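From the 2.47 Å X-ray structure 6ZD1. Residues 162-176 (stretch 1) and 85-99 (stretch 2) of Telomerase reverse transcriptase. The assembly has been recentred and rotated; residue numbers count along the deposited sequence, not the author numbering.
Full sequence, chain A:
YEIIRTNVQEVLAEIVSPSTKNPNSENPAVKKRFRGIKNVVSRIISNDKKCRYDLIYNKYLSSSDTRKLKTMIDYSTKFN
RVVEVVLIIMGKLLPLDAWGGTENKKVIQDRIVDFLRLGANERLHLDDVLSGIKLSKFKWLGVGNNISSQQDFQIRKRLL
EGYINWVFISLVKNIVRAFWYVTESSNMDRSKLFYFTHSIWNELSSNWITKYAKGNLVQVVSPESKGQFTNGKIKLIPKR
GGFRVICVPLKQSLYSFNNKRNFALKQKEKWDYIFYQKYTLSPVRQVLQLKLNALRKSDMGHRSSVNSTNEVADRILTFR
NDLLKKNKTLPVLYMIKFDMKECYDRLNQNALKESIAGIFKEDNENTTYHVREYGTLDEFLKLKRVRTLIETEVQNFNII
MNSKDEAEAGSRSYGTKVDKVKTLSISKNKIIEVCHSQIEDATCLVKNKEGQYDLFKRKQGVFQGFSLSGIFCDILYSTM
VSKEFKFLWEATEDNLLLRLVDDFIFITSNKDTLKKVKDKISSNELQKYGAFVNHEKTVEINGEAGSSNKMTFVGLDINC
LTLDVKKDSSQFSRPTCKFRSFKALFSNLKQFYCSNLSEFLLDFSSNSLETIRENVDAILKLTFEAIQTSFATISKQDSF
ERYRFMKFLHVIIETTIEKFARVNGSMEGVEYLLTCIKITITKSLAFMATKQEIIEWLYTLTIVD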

# COMPACT_ATOMS: atom_id res chain seq x y z
N GLY A 162 1.37 -29.44 -5.42
CA GLY A 162 0.16 -29.39 -4.61
C GLY A 162 0.40 -29.70 -3.15
O GLY A 162 -0.28 -29.16 -2.28
N TYR A 163 1.39 -30.55 -2.86
CA TYR A 163 1.70 -30.87 -1.47
C TYR A 163 2.39 -29.69 -0.79
O TYR A 163 1.96 -29.24 0.28
CB TYR A 163 2.59 -32.11 -1.39
CG TYR A 163 3.11 -32.40 0.00
CD1 TYR A 163 2.26 -32.89 0.99
CD2 TYR A 163 4.44 -32.18 0.33
CE1 TYR A 163 2.73 -33.16 2.26
CE2 TYR A 163 4.92 -32.45 1.60
CZ TYR A 163 4.06 -32.94 2.56
OH TYR A 163 4.51 -33.21 3.84
N ILE A 164 3.46 -29.18 -1.40
CA ILE A 164 4.18 -28.06 -0.81
C ILE A 164 3.27 -26.85 -0.69
O ILE A 164 3.31 -26.11 0.30
CB ILE A 164 5.45 -27.74 -1.62
CG1 ILE A 164 6.41 -28.93 -1.60
CG2 ILE A 164 6.13 -26.50 -1.07
CD1 ILE A 164 6.78 -29.39 -0.20
N ASN A 165 2.41 -26.64 -1.69
CA ASN A 165 1.45 -25.55 -1.61
C ASN A 165 0.54 -25.71 -0.40
O ASN A 165 0.34 -24.76 0.37
CB ASN A 165 0.63 -25.49 -2.90
CG ASN A 165 -0.18 -24.22 -3.02
OD1 ASN A 165 -1.37 -24.19 -2.69
ND2 ASN A 165 0.45 -23.15 -3.50
N TRP A 166 0.02 -26.92 -0.18
CA TRP A 166 -0.80 -27.17 1.00
C TRP A 166 -0.00 -27.02 2.29
O TRP A 166 -0.55 -26.60 3.31
CB TRP A 166 -1.43 -28.56 0.91
CG TRP A 166 -2.12 -29.00 2.18
CD1 TRP A 166 -3.37 -28.65 2.59
CD2 TRP A 166 -1.59 -29.87 3.19
NE1 TRP A 166 -3.66 -29.25 3.80
CE2 TRP A 166 -2.58 -30.00 4.19
CE3 TRP A 166 -0.38 -30.55 3.35
CZ2 TRP A 166 -2.40 -30.79 5.32
CZ3 TRP A 166 -0.20 -31.32 4.48
CH2 TRP A 166 -1.20 -31.44 5.45
N VAL A 167 1.29 -27.36 2.27
CA VAL A 167 2.10 -27.18 3.47
C VAL A 167 2.28 -25.69 3.78
O VAL A 167 2.27 -25.28 4.94
CB VAL A 167 3.46 -27.89 3.31
CG1 VAL A 167 4.38 -27.51 4.46
CG2 VAL A 167 3.27 -29.40 3.26
N PHE A 168 2.43 -24.86 2.74
CA PHE A 168 2.70 -23.45 2.96
C PHE A 168 1.43 -22.63 3.19
O PHE A 168 1.38 -21.82 4.12
CB PHE A 168 3.48 -22.87 1.78
CG PHE A 168 4.98 -22.98 1.92
CD1 PHE A 168 5.75 -21.86 2.15
CD2 PHE A 168 5.61 -24.21 1.81
CE1 PHE A 168 7.13 -21.95 2.27
CE2 PHE A 168 6.99 -24.31 1.93
CZ PHE A 168 7.75 -23.18 2.17
N ILE A 169 0.39 -22.84 2.38
CA ILE A 169 -0.79 -22.00 2.48
C ILE A 169 -1.78 -22.49 3.55
O ILE A 169 -2.53 -21.68 4.11
CB ILE A 169 -1.50 -21.87 1.12
CG1 ILE A 169 -2.35 -23.11 0.82
CG2 ILE A 169 -0.49 -21.59 0.01
CD1 ILE A 169 -3.28 -22.97 -0.37
N SER A 170 -1.80 -23.79 3.84
CA SER A 170 -2.71 -24.33 4.84
C SER A 170 -2.04 -24.50 6.20
O SER A 170 -2.58 -24.07 7.22
CB SER A 170 -3.31 -25.66 4.39
OG SER A 170 -4.05 -25.51 3.19
N LEU A 171 -0.86 -25.14 6.23
CA LEU A 171 -0.20 -25.36 7.51
C LEU A 171 0.48 -24.10 8.03
O LEU A 171 0.14 -23.59 9.10
CB LEU A 171 0.81 -26.51 7.39
CG LEU A 171 0.19 -27.90 7.29
CD1 LEU A 171 1.27 -28.96 7.24
CD2 LEU A 171 -0.72 -28.11 8.47
N VAL A 172 1.44 -23.56 7.26
CA VAL A 172 2.24 -22.45 7.75
C VAL A 172 1.36 -21.23 8.01
O VAL A 172 1.45 -20.59 9.06
CB VAL A 172 3.38 -22.13 6.77
CG1 VAL A 172 4.15 -20.89 7.23
CG2 VAL A 172 4.32 -23.32 6.64
N LYS A 173 0.46 -20.92 7.08
CA LYS A 173 -0.34 -19.71 7.20
C LYS A 173 -1.31 -19.80 8.38
O LYS A 173 -1.46 -18.83 9.14
CB LYS A 173 -1.09 -19.43 5.90
CG LYS A 173 -2.01 -18.22 5.95
CD LYS A 173 -2.85 -18.12 4.69
CE LYS A 173 -2.07 -17.48 3.56
NZ LYS A 173 -1.84 -16.04 3.83
N ASN A 174 -1.96 -20.95 8.56
CA ASN A 174 -2.90 -21.07 9.67
C ASN A 174 -2.19 -21.01 11.02
O ASN A 174 -2.75 -20.50 11.99
CB ASN A 174 -3.71 -22.36 9.55
CG ASN A 174 -4.68 -22.32 8.40
OD1 ASN A 174 -4.98 -21.25 7.87
ND2 ASN A 174 -5.19 -23.48 8.01
N ILE A 175 -0.97 -21.54 11.10
CA ILE A 175 -0.19 -21.42 12.33
C ILE A 175 0.03 -19.95 12.66
O ILE A 175 -0.16 -19.52 13.81
CB ILE A 175 1.14 -22.17 12.19
CG1 ILE A 175 0.89 -23.67 12.13
CG2 ILE A 175 2.09 -21.80 13.32
CD1 ILE A 175 2.06 -24.46 11.60
N VAL A 176 0.38 -19.14 11.66
CA VAL A 176 0.56 -17.71 11.88
C VAL A 176 -0.76 -17.08 12.30
O VAL A 176 -0.82 -16.28 13.25
CB VAL A 176 1.11 -17.03 10.61
CG1 VAL A 176 1.14 -15.53 10.79
CG2 VAL A 176 2.49 -17.57 10.28
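Stretch 2, residues 85-99: VVLIIMGKLLPLDAW

Helices that cross obliquely often pack by setting one long, flexible side chain into a hollow between several side chains of the partner, and residues 85–99 of telomerase reverse transcriptase illustrate the principle. Residues 85–93 are helical and run roughly against helix 162–176: the N-to-C directions differ by 136°, and the axes approach to 10.4 Å. Val86 therefore lies near Ile175, while farther along, past the helix, Ala98 is the residue nearest Tyr163 by CA position.

The knob is Met90, present as selenomethionine. Its CA-to-CB bond points sideways, but three successive m rotamers bring its end down among Val167, Leu171, Val172 and Ile175. Its CE lies 3.6 Å from Val167 CG1, and its SE is 4.1 Å from Val172 CG2 and 3.8 Å from Ile175 CD1. The CA-to-CB bond of Ile175, which has the largest covered area, points toward stretch 2; its CD1 also meets Ile89 CG2 at 3.6 Å, while its CG2 lies 4.3 Å from Val86 CG2.

Leu94 is the first residue to leave helical geometry, with phi/psi of -111/115°, yet its side chain extends the apolar seam, CD1 packing 3.6 Å from Leu171 CD1. Beyond Leu94 a single hydrogen bond joins the apolar packing. Tyr163 OH donates it to Ala98 O at 3.0 Å, giving the hydroxyl proton an acceptor within a buried, otherwise apolar contact.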

# COMPACT_ATOMS: atom_id res chain seq x y z
N VAL A 85 8.88 -20.81 16.87
CA VAL A 85 7.57 -21.41 17.14
C VAL A 85 7.05 -22.13 15.91
O VAL A 85 6.57 -23.27 15.99
CB VAL A 85 6.58 -20.34 17.63
CG1 VAL A 85 5.17 -20.92 17.69
CG2 VAL A 85 6.99 -19.83 19.00
N VAL A 86 7.11 -21.48 14.75
CA VAL A 86 6.60 -22.07 13.52
C VAL A 86 7.32 -23.38 13.20
O VAL A 86 6.69 -24.40 12.92
CB VAL A 86 6.70 -21.06 12.36
CG1 VAL A 86 6.32 -21.72 11.05
CG2 VAL A 86 5.81 -19.86 12.64
N LEU A 87 8.65 -23.36 13.26
CA LEU A 87 9.41 -24.56 12.91
C LEU A 87 9.21 -25.67 13.94
O LEU A 87 9.25 -26.85 13.59
CB LEU A 87 10.89 -24.23 12.77
CG LEU A 87 11.24 -23.26 11.64
CD1 LEU A 87 12.75 -23.09 11.51
CD2 LEU A 87 10.63 -23.73 10.32
N ILE A 88 8.99 -25.31 15.21
CA ILE A 88 8.71 -26.31 16.23
C ILE A 88 7.38 -26.99 15.95
O ILE A 88 7.25 -28.21 16.10
CB ILE A 88 8.75 -25.66 17.63
CG1 ILE A 88 10.21 -25.46 18.07
CG2 ILE A 88 7.99 -26.51 18.64
CD1 ILE A 88 10.35 -24.77 19.42
N ILE A 89 6.37 -26.21 15.55
CA ILE A 89 5.09 -26.81 15.15
C ILE A 89 5.28 -27.70 13.93
O ILE A 89 4.79 -28.83 13.88
CB ILE A 89 4.04 -25.72 14.90
CG1 ILE A 89 3.91 -24.79 16.11
CG2 ILE A 89 2.69 -26.35 14.60
CD1 ILE A 89 3.04 -25.33 17.20
N MSE A 90 6.00 -27.19 12.93
CA MSE A 90 6.22 -27.93 11.69
C MSE A 90 6.96 -29.24 11.93
O MSE A 90 6.66 -30.25 11.31
CB MSE A 90 6.98 -27.07 10.67
CG MSE A 90 6.19 -25.88 10.15
SE MSE A 90 4.48 -26.40 9.38
CE MSE A 90 5.14 -27.59 7.99
N GLY A 91 7.93 -29.20 12.84
CA GLY A 91 8.64 -30.43 13.18
C GLY A 91 7.71 -31.46 13.80
O GLY A 91 7.73 -32.63 13.41
N LYS A 92 6.89 -31.03 14.76
CA LYS A 92 5.91 -31.94 15.35
C LYS A 92 4.89 -32.41 14.32
O LYS A 92 4.48 -33.58 14.34
CB LYS A 92 5.21 -31.25 16.52
CG LYS A 92 6.05 -31.14 17.79
CD LYS A 92 5.36 -30.27 18.83
CE LYS A 92 5.34 -30.93 20.21
NZ LYS A 92 4.44 -32.13 20.26
N LEU A 93 4.47 -31.53 13.42
CA LEU A 93 3.42 -31.87 12.47
C LEU A 93 3.93 -32.81 11.38
O LEU A 93 3.22 -33.74 10.97
CB LEU A 93 2.84 -30.60 11.84
CG LEU A 93 1.56 -30.03 12.45
CD1 LEU A 93 0.39 -30.95 12.14
CD2 LEU A 93 1.70 -29.84 13.95
N LEU A 94 5.15 -32.58 10.90
CA LEU A 94 5.67 -33.33 9.76
C LEU A 94 6.80 -34.24 10.19
O LEU A 94 7.85 -33.76 10.64
CB LEU A 94 6.14 -32.37 8.67
CG LEU A 94 5.09 -31.89 7.66
CD1 LEU A 94 3.98 -31.09 8.33
CD2 LEU A 94 5.75 -31.09 6.56
N PRO A 95 6.63 -35.56 10.09
CA PRO A 95 7.76 -36.48 10.30
C PRO A 95 8.84 -36.27 9.25
O PRO A 95 8.66 -35.56 8.26
CB PRO A 95 7.11 -37.87 10.19
CG PRO A 95 5.85 -37.64 9.43
CD PRO A 95 5.38 -36.27 9.80
N LEU A 96 10.00 -36.90 9.49
CA LEU A 96 11.18 -36.63 8.66
C LEU A 96 10.93 -36.96 7.19
O LEU A 96 11.41 -36.24 6.30
CB LEU A 96 12.39 -37.40 9.19
CG LEU A 96 13.71 -37.10 8.48
CD1 LEU A 96 14.20 -35.70 8.80
CD2 LEU A 96 14.76 -38.14 8.82
N ASP A 97 10.22 -38.06 6.92
CA ASP A 97 9.90 -38.39 5.53
C ASP A 97 8.95 -37.38 4.91
O ASP A 97 8.99 -37.16 3.69
CB ASP A 97 9.33 -39.81 5.45
CG ASP A 97 8.11 -40.00 6.33
OD1 ASP A 97 7.95 -39.23 7.30
OD2 ASP A 97 7.32 -40.93 6.05
N ALA A 98 8.08 -36.75 5.72
CA ALA A 98 7.16 -35.76 5.18
C ALA A 98 7.90 -34.57 4.58
O ALA A 98 7.39 -33.91 3.68
CB ALA A 98 6.18 -35.29 6.26
N TRP A 99 9.10 -34.27 5.09
CA TRP A 99 9.98 -33.26 4.51
C TRP A 99 10.72 -33.77 3.28
O TRP A 99 11.33 -32.96 2.57
CB TRP A 99 10.99 -32.76 5.54
CG TRP A 99 10.38 -32.20 6.79
CD1 TRP A 99 9.98 -32.89 7.89
CD2 TRP A 99 10.12 -30.82 7.07
NE1 TRP A 99 9.48 -32.04 8.84
CE2 TRP A 99 9.55 -30.75 8.36
CE3 TRP A 99 10.31 -29.62 6.36
CZ2 TRP A 99 9.17 -29.55 8.96
CZ3 TRP A 99 9.92 -28.43 6.95
CH2 TRP A 99 9.37 -28.40 8.24